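Local coordinates for protein acetate CoA-transferase subunit beta (Escherichia coli DH5[alpha], PDB 5DBN) that transfers coenzyme A between acyl-CoA thioesters and short-chain carboxylates, as from acetyl-CoA to acetoacetate, by way of a covalent enzyme-CoA intermediate, at residues A193-R196 against A197-A201; L62-A65 against G66-C70; A138-H141 against C142-G146. All coordinates share one frame; numbering follows the deposited sequence.

Contact 1. Residues A193-R196 against A197-A201; sequences ATVR and AKTEA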
ATOM      1  N   ALA B 193      36.731  31.664  14.224  1.00 43.19           N
ATOM      2  CA  ALA B 193      37.745  30.902  14.947  1.00 44.09           C
ATOM      3  C   ALA B 193      37.138  30.030  16.041  1.00 43.39           C
ATOM      4  O   ALA B 193      37.598  28.911  16.274  1.00 42.74           O
ATOM      5  CB  ALA B 193      38.778  31.840  15.542  1.00 46.05           C
ATOM      6  N   THR B 194      36.109  30.541  16.711  1.00 43.76           N
ATOM      7  CA  THR B 194      35.432  29.784  17.758  1.00 43.84           C
ATOM      8  C   THR B 194      34.720  28.572  17.162  1.00 42.35           C
ATOM      9  O   THR B 194      34.783  27.472  17.711  1.00 42.20           O
ATOM     10  CB  THR B 194      34.411  30.648  18.519  1.00 44.64           C
ATOM     11  OG1 THR B 194      35.039  31.855  18.968  1.00 46.57           O
ATOM     12  CG2 THR B 194      33.857  29.890  19.720  1.00 44.75           C
ATOM     13  N   VAL B 195      34.039  28.787  16.040  1.00 41.60           N
ATOM     14  CA  VAL B 195      33.344  27.712  15.340  1.00 40.41           C
ATOM     15  C   VAL B 195      34.348  26.661  14.884  1.00 40.69           C
ATOM     16  O   VAL B 195      34.123  25.462  15.052  1.00 39.21           O
ATOM     17  CB  VAL B 195      32.549  28.241  14.120  1.00 39.13           C
ATOM     18  CG1 VAL B 195      31.907  27.091  13.347  1.00 36.98           C
ATOM     19  CG2 VAL B 195      31.490  29.237  14.564  1.00 38.94           C
ATOM     20  N   ARG B 196      35.456  27.120  14.313  1.00 42.65           N
ATOM     21  CA  ARG B 196      36.517  26.227  13.863  1.00 43.07           C
ATOM     22  C   ARG B 196      37.039  25.403  15.039  1.00 42.49           C
ATOM     23  O   ARG B 196      37.218  24.191  14.932  1.00 41.79           O
ATOM     24  CB  ARG B 196      37.658  27.027  13.230  1.00 45.76           C
ATOM     25  CG  ARG B 196      38.551  26.210  12.319  1.00 47.44           C
ATOM     26  CD  ARG B 196      38.141  26.356  10.863  1.00 48.45           C
ATOM     27  NE  ARG B 196      38.545  27.648  10.312  1.00 51.31           N
ATOM     28  CZ  ARG B 196      38.406  27.996   9.036  1.00 52.31           C
ATOM     29  NH1 ARG B 196      37.867  27.150   8.165  1.00 51.67           N
ATOM     30  NH2 ARG B 196      38.807  29.194   8.630  1.00 53.74           N
ATOM     31  N   ALA B 197      37.275  26.076  16.160  1.00 42.91           N
ATOM     32  CA  ALA B 197      37.774  25.431  17.370  1.00 42.58           C
ATOM     33  C   ALA B 197      36.773  24.411  17.915  1.00 41.19           C
ATOM     34  O   ALA B 197      37.159  23.364  18.431  1.00 41.97           O
ATOM     35  CB  ALA B 197      38.090  26.476  18.430  1.00 44.46           C
ATOM     36  N   LYS B 198      35.488  24.730  17.806  1.00 38.99           N
ATOM     37  CA  LYS B 198      34.434  23.880  18.355  1.00 37.71           C
ATOM     38  C   LYS B 198      33.920  22.855  17.340  1.00 35.88           C
ATOM     39  O   LYS B 198      32.951  22.144  17.607  1.00 34.89           O
ATOM     40  CB  LYS B 198      33.273  24.753  18.838  1.00 37.38           C
ATOM     41  CG  LYS B 198      33.565  25.551  20.102  1.00 40.03           C
ATOM     42  CD  LYS B 198      32.366  26.401  20.503  1.00 41.03           C
ATOM     43  CE  LYS B 198      32.486  26.918  21.926  1.00 43.69           C
ATOM     44  NZ  LYS B 198      31.464  27.956  22.240  1.00 44.84           N
ATOM     45  N   THR B 199      34.584  22.770  16.189  1.00 35.91           N
ATOM     46  CA  THR B 199      34.182  21.865  15.110  1.00 34.49           C
ATOM     47  C   THR B 199      35.349  21.030  14.581  1.00 34.46           C
ATOM     48  O   THR B 199      36.380  21.579  14.183  1.00 34.60           O
ATOM     49  CB  THR B 199      33.557  22.648  13.932  1.00 33.61           C
ATOM     50  OG1 THR B 199      32.483  23.467  14.413  1.00 33.54           O
ATOM     51  CG2 THR B 199      33.030  21.699  12.859  1.00 32.32           C
ATOM     52  N   GLU B 200      35.185  19.709  14.574  1.00 34.95           N
ATOM     53  CA  GLU B 200      36.218  18.810  14.058  1.00 38.31           C
ATOM     54  C   GLU B 200      36.035  18.555  12.566  1.00 37.67           C
ATOM     55  O   GLU B 200      36.976  18.157  11.878  1.00 38.63           O
ATOM     56  CB  GLU B 200      36.207  17.469  14.794  1.00 41.69           C
ATOM     57  CG  GLU B 200      36.778  17.505  16.197  1.00 45.93           C
ATOM     58  CD  GLU B 200      36.878  16.123  16.818  1.00 47.71           C
ATOM     59  OE1 GLU B 200      36.775  15.121  16.076  1.00 46.94           O
ATOM     60  OE2 GLU B 200      37.057  16.041  18.051  1.00 49.49           O
ATOM     61  N   ALA B 201      34.821  18.774  12.072  1.00 35.95           N
ATOM     62  CA  ALA B 201      34.527  18.582  10.658  1.00 34.90           C
ATOM     63  C   ALA B 201      35.299  19.574   9.795  1.00 36.16           C
ATOM     64  O   ALA B 201      35.484  20.731  10.175  1.00 36.07           O
ATOM     65  CB  ALA B 201      33.037  18.721  10.409  1.00 33.08           C
TER
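Thr199 reaches back to the helix it has just left: its OG1 donates to Val195 O at 2.7 Å, the hydroxyl lying 31° from the plane of that carbonyl. The torsion explains the reach, because chi1 of -54° keeps OG1 beside the backbone N and anti to the carbonyl carbon, so the hydroxyl faces the final helical turn. The two side chains run alongside each other, and Val195 CG1 comes to 3.8 Å from Thr199 OG1. A second partner holds the hydroxyl from outside, His141 NE2, so two polar atoms of this buried region share one OG1.

On another side of the helix, Thr194 and Lys198 also lie side by side. Thr194 turns its methyl, not its hydroxyl, to the lysine: CG2 sits 3.9 Å from Lys198 CD, while OG1 bonds to Asp191 OD1 just before the helix. The lysine, extended beyond CG, carries its aliphatic length along that methyl, and Lys198 CG passes 3.3 Å from Thr194 O.

The backbone records how the helix stops. Ala197 N to Ala193 O (2.9 Å) and Lys198 N to Thr194 O (2.8 Å) keep the i to i-4 pattern. Thr199 N then changes acceptor and bonds to Arg196 O at 3.2 Å, 72° above the carbonyl plane, a shift matched by Lys198 being the first residue with non-helical backbone angles. Val195 O, which would next receive Thr199 N, takes the hydroxyl of the same residue instead. This is a helix C-terminus at which a threonine side chain replaces the missing main-chain donor, and the chain leaves it toward strand 204-205.

Contact 2. Residues L62-A65 against G66-C70; sequences LVNA and GGQPC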
ATOM      1  N   LEU B  62      -6.028  10.640  20.048  1.00 34.69           N
ATOM      2  CA  LEU B  62      -5.242  11.635  19.316  1.00 31.88           C
ATOM      3  C   LEU B  62      -3.975  12.031  20.067  1.00 32.13           C
ATOM      4  O   LEU B  62      -4.032  12.738  21.076  1.00 32.34           O
ATOM      5  CB  LEU B  62      -6.082  12.881  19.034  1.00 31.87           C
ATOM      6  CG  LEU B  62      -5.399  13.987  18.219  1.00 30.78           C
ATOM      7  CD1 LEU B  62      -4.874  13.461  16.889  1.00 27.08           C
ATOM      8  CD2 LEU B  62      -6.356  15.150  17.995  1.00 30.35           C
ATOM      9  N   VAL B  63      -2.835  11.564  19.566  1.00 29.62           N
ATOM     10  CA  VAL B  63      -1.540  11.849  20.173  1.00 29.14           C
ATOM     11  C   VAL B  63      -0.500  12.111  19.093  1.00 29.56           C
ATOM     12  O   VAL B  63      -0.731  11.819  17.919  1.00 25.54           O
ATOM     13  CB  VAL B  63      -1.061  10.687  21.069  1.00 31.53           C
ATOM     14  CG1 VAL B  63      -2.018  10.481  22.232  1.00 34.22           C
ATOM     15  CG2 VAL B  63      -0.915   9.405  20.260  1.00 28.75           C
ATOM     16  N   ASN B  64       0.642  12.662  19.496  1.00 30.52           N
ATOM     17  CA  ASN B  64       1.747  12.880  18.571  1.00 29.54           C
ATOM     18  C   ASN B  64       2.624  11.633  18.473  1.00 29.65           C
ATOM     19  O   ASN B  64       2.312  10.604  19.070  1.00 25.65           O
ATOM     20  CB  ASN B  64       2.583  14.091  19.005  1.00 29.79           C
ATOM     21  CG  ASN B  64       3.084  13.985  20.438  1.00 31.08           C
ATOM     22  OD1 ASN B  64       3.186  12.896  21.004  1.00 31.48           O
ATOM     23  ND2 ASN B  64       3.407  15.131  21.029  1.00 31.90           N
ATOM     24  N   ALA B  65       3.718  11.730  17.723  1.00 23.51           N
ATOM     25  CA  ALA B  65       4.619  10.597  17.533  1.00 24.45           C
ATOM     26  C   ALA B  65       5.270  10.177  18.852  1.00 26.56           C
ATOM     27  O   ALA B  65       5.799   9.071  18.967  1.00 27.30           O
ATOM     28  CB  ALA B  65       5.681  10.938  16.501  1.00 22.04           C
ATOM     29  N   GLY B  66       5.232  11.065  19.840  1.00 25.80           N
ATOM     30  CA  GLY B  66       5.780  10.783  21.154  1.00 27.57           C
ATOM     31  C   GLY B  66       4.756  10.170  22.093  1.00 29.68           C
ATOM     32  O   GLY B  66       5.068   9.850  23.240  1.00 31.18           O
ATOM     33  N   GLY B  67       3.530  10.005  21.604  1.00 29.00           N
ATOM     34  CA  GLY B  67       2.463   9.405  22.385  1.00 31.20           C
ATOM     35  C   GLY B  67       1.788  10.368  23.346  1.00 34.94           C
ATOM     36  O   GLY B  67       0.954   9.959  24.156  1.00 35.62           O
ATOM     37  N   GLN B  68       2.141  11.648  23.255  1.00 37.71           N
ATOM     38  CA  GLN B  68       1.544  12.669  24.109  1.00 42.23           C
ATOM     39  C   GLN B  68       0.334  13.294  23.424  1.00 43.09           C
ATOM     40  O   GLN B  68       0.304  13.407  22.197  1.00 41.31           O
ATOM     41  CB  GLN B  68       2.571  13.750  24.458  1.00 43.54           C
ATOM     42  CG  GLN B  68       3.787  13.232  25.213  1.00 44.91           C
ATOM     43  CD  GLN B  68       3.420  12.568  26.530  1.00 48.10           C
ATOM     44  OE1 GLN B  68       2.404  12.899  27.144  1.00 49.68           O
ATOM     45  NE2 GLN B  68       4.247  11.625  26.968  1.00 49.19           N
ATOM     46  N   PRO B  69      -0.673  13.702  24.214  1.00 45.49           N
ATOM     47  CA  PRO B  69      -1.901  14.255  23.630  1.00 45.92           C
ATOM     48  C   PRO B  69      -1.644  15.520  22.814  1.00 34.91           C
ATOM     49  O   PRO B  69      -0.924  16.413  23.264  1.00 35.77           O
ATOM     50  CB  PRO B  69      -2.775  14.554  24.855  1.00 49.21           C
ATOM     51  CG  PRO B  69      -1.830  14.648  25.998  1.00 40.88           C
ATOM     52  CD  PRO B  69      -0.719  13.699  25.686  1.00 47.82           C
ATOM     53  N   CYS B  70      -2.229  15.577  21.622  1.00 33.22           N
ATOM     54  CA  CYS B  70      -2.089  16.729  20.741  1.00 32.33           C
ATOM     55  C   CYS B  70      -3.454  17.115  20.191  1.00 32.63           C
ATOM     56  O   CYS B  70      -4.486  16.706  20.725  1.00 33.98           O
ATOM     57  CB  CYS B  70      -1.120  16.426  19.595  1.00 39.57           C
ATOM     58  SG  CYS B  70      -1.733  15.211  18.402  1.00 31.05           S
TER
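The side chains of Asn64 and Gln68 run alongside each other, pointing the same way, at the tip of a tight chain reversal. Starting at the root, Asn64 CB is a loose neighbour of Gln68 O (4.0 Å). With chi1 at 55°, Asn64 CG stands between the backbone N and the carbonyl carbon, folded over the turn, 3.3 Å from Gln68 O. The branches then divide the work. Asn64 OD1 accepts Gln68 N at 2.8 Å, the donor lying 36° above the amide plane, and takes a weak bond from Gly66 N as in an Asx turn; Asn64 ND2 lies 3.7 Å from Gln68 O, with Gln68 CB close behind.

The backbone beneath forms a type I turn from Asn64 to Gly67 with a G1 beta bulge: Gly67 N bonds to Asn64 O (2.9 Å), Asn64 N bonds to Gln68 O (2.8 Å), and Gly67 has the left-handed conformation of the bulge glycine, phi 81°. Beyond it Val63 and Pro69 form a non-hydrogen-bonded pair, bracketed by the Asn64 N to Gln68 O bond and, beyond it, the weak bond from Cys70 N to Leu62 O.

Behind the turn, Leu62 CG meets Cys70 SG at 3.9 Å, and both side chains pack on Phe49. Val63 O is bonded by Asn47 ND2, and Leu62 and Val63 pack against another protein chain of the assembly. Ala65 touches Glu46, the predicted active-site residue.

Contact 3. Residues A138-H141 against C142-G146; sequences AMEH and CAKDG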
ATOM      1  N   ALA B 138      18.642  20.190  13.788  1.00 27.82           N
ATOM      2  CA  ALA B 138      18.636  21.230  14.810  1.00 29.15           C
ATOM      3  C   ALA B 138      19.333  20.667  16.036  1.00 31.44           C
ATOM      4  O   ALA B 138      18.834  19.742  16.677  1.00 32.45           O
ATOM      5  CB  ALA B 138      17.220  21.661  15.136  1.00 28.36           C
ATOM      6  N   MET B 139      20.490  21.232  16.360  1.00 32.53           N
ATOM      7  CA  MET B 139      21.356  20.639  17.364  1.00 34.06           C
ATOM      8  C   MET B 139      22.234  21.665  18.075  1.00 35.35           C
ATOM      9  O   MET B 139      22.627  22.662  17.480  1.00 34.59           O
ATOM     10  CB  MET B 139      22.236  19.613  16.648  1.00 34.26           C
ATOM     11  CG  MET B 139      22.913  18.586  17.501  1.00 35.49           C
ATOM     12  SD  MET B 139      23.917  17.500  16.463  1.00 49.56           S
ATOM     13  CE  MET B 139      25.239  18.606  15.971  1.00 32.63           C
ATOM     14  N   GLU B 140      22.556  21.417  19.343  1.00 37.13           N
ATOM     15  CA  GLU B 140      23.552  22.236  20.025  1.00 39.86           C
ATOM     16  C   GLU B 140      24.909  21.906  19.416  1.00 37.07           C
ATOM     17  O   GLU B 140      25.117  20.791  18.942  1.00 35.65           O
ATOM     18  CB  GLU B 140      23.543  22.000  21.536  1.00 45.62           C
ATOM     19  CG  GLU B 140      22.254  22.445  22.219  1.00 50.66           C
ATOM     20  CD  GLU B 140      22.274  22.225  23.721  1.00 56.11           C
ATOM     21  OE1 GLU B 140      23.328  21.810  24.254  1.00 58.56           O
ATOM     22  OE2 GLU B 140      21.237  22.475  24.372  1.00 57.68           O
ATOM     23  N   HIS B 141      25.828  22.863  19.412  1.00 36.06           N
ATOM     24  CA  HIS B 141      27.101  22.652  18.734  1.00 35.52           C
ATOM     25  C   HIS B 141      27.924  21.559  19.419  1.00 35.55           C
ATOM     26  O   HIS B 141      28.474  20.681  18.753  1.00 33.73           O
ATOM     27  CB  HIS B 141      27.904  23.949  18.671  1.00 35.82           C
ATOM     28  CG  HIS B 141      28.875  23.992  17.533  1.00 35.55           C
ATOM     29  ND1 HIS B 141      28.583  24.593  16.328  1.00 35.10           N
ATOM     30  CD2 HIS B 141      30.125  23.487  17.408  1.00 35.55           C
ATOM     31  CE1 HIS B 141      29.616  24.471  15.515  1.00 34.99           C
ATOM     32  NE2 HIS B 141      30.565  23.801  16.144  1.00 35.34           N
ATOM     33  N   CYS B 142      28.004  21.623  20.746  1.00 36.39           N
ATOM     34  CA  CYS B 142      28.775  20.658  21.527  1.00 37.05           C
ATOM     35  C   CYS B 142      27.890  19.943  22.544  1.00 37.12           C
ATOM     36  O   CYS B 142      26.834  20.448  22.927  1.00 36.89           O
ATOM     37  CB  CYS B 142      29.934  21.354  22.242  1.00 38.58           C
ATOM     38  SG  CYS B 142      31.107  22.153  21.131  1.00 40.45           S
ATOM     39  N   ALA B 143      28.332  18.770  22.987  1.00 37.18           N
ATOM     40  CA  ALA B 143      27.592  18.000  23.981  1.00 36.38           C
ATOM     41  C   ALA B 143      27.744  18.626  25.361  1.00 39.08           C
ATOM     42  O   ALA B 143      28.502  19.579  25.538  1.00 40.25           O
ATOM     43  CB  ALA B 143      28.071  16.560  23.998  1.00 36.03           C
ATOM     44  N   LYS B 144      27.021  18.087  26.336  1.00 41.56           N
ATOM     45  CA  LYS B 144      27.031  18.645  27.685  1.00 46.98           C
ATOM     46  C   LYS B 144      28.349  18.387  28.407  1.00 48.48           C
ATOM     47  O   LYS B 144      28.683  19.091  29.359  1.00 51.12           O
ATOM     48  CB  LYS B 144      25.869  18.076  28.504  1.00 50.60           C
ATOM     49  CG  LYS B 144      24.493  18.392  27.932  1.00 51.57           C
ATOM     50  CD  LYS B 144      24.262  19.894  27.813  1.00 54.32           C
ATOM     51  CE  LYS B 144      22.852  20.209  27.341  1.00 55.07           C
ATOM     52  NZ  LYS B 144      22.644  21.669  27.140  1.00 56.74           N
ATOM     53  N   ASP B 145      29.100  17.387  27.952  1.00 47.23           N
ATOM     54  CA  ASP B 145      30.406  17.093  28.535  1.00 49.38           C
ATOM     55  C   ASP B 145      31.517  17.910  27.874  1.00 47.56           C
ATOM     56  O   ASP B 145      32.657  17.901  28.336  1.00 48.62           O
ATOM     57  CB  ASP B 145      30.723  15.593  28.442  1.00 51.18           C
ATOM     58  CG  ASP B 145      30.726  15.069  27.014  1.00 49.85           C
ATOM     59  OD1 ASP B 145      30.732  15.878  26.062  1.00 49.39           O
ATOM     60  OD2 ASP B 145      30.733  13.831  26.846  1.00 49.39           O
ATOM     61  N   GLY B 146      31.172  18.628  26.807  1.00 45.01           N
ATOM     62  CA  GLY B 146      32.128  19.465  26.105  1.00 44.23           C
ATOM     63  C   GLY B 146      32.685  18.835  24.841  1.00 42.07           C
ATOM     64  O   GLY B 146      33.437  19.478  24.108  1.00 41.75           O
TER
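Glu140 and Lys144, four residues apart, are joined by a salt bridge across the bend. Lys144 NZ donates to Glu140 OE1 at 3.0 Å, using the syn lone pair of OE1, the one that faces OE2, and makes a weaker bond to Glu140 OE2 at 3.2 Å. The ammonium group is thus shared, unequally, by both carboxylate oxygens. The two chains cross at about a right angle: Glu140 is extended beyond CG, whereas Lys144 bends at chi2 (-58°) before running straight, which swings its NZ back toward the glutamate. Its last methylene follows the charge, Lys144 CE lying 3.5 Å from Glu140 OE1.

A sulfur-aromatic contact links the neighbours His141 and Cys142. Cys142 SG is 5.2 Å from the centroid of the imidazole and 84° off the ring normal, so the sulfur sits at the ring edge, not over a face; the nearest ring atom is His141 CD2, 4.1 Å from Cys142 SG.

Hydrogen bonds fix the rotation of that ring. Its ND1 meets Thr169 OG1 and its NE2 meets Thr199 OG1, so both nitrogens of a buried imidazole are satisfied, while the main-chain N of His141 bonds to Glu170 OE1.

In the backbone, Gly146 N bonds to Ala143 O at 3.1 Å, closing a type I turn that runs from Ala143 to Gly146 and has Lys144 at its second position.

The bend leaves the end of strand 135-138 and leads toward strand 150-151. Ala138 pairs through its backbone with Leu98 of strand 95-98 and Met139 with Val168 of strand 166-168, while His141 and Met139 pack on Ile150 and Glu140 touches Lys4 on helix 3-12.

From the N terminus the three contacts follow in series; none nests within or crosses another. Contact 2 (62-70) comes first and forms a turn late in the loop that joins strand 51-53 to strand 71-73, just ahead of the latter, beside the predicted active-site glutamate. Contact 3 (138-146) next turns the chain from strand 135-138 of the main sheet toward strand 150-151, and contact 1 (193-201) ends helix 192-197 ahead of strand 204-205. Contacts 1 and 3 touch, their centres about 12 Å apart, so the helix end is tied to the loop that leaves the sheet; Ile150 meets residues of both. Contact 2 lies across the chain's centre from contact 1, their centres about 38 Å apart.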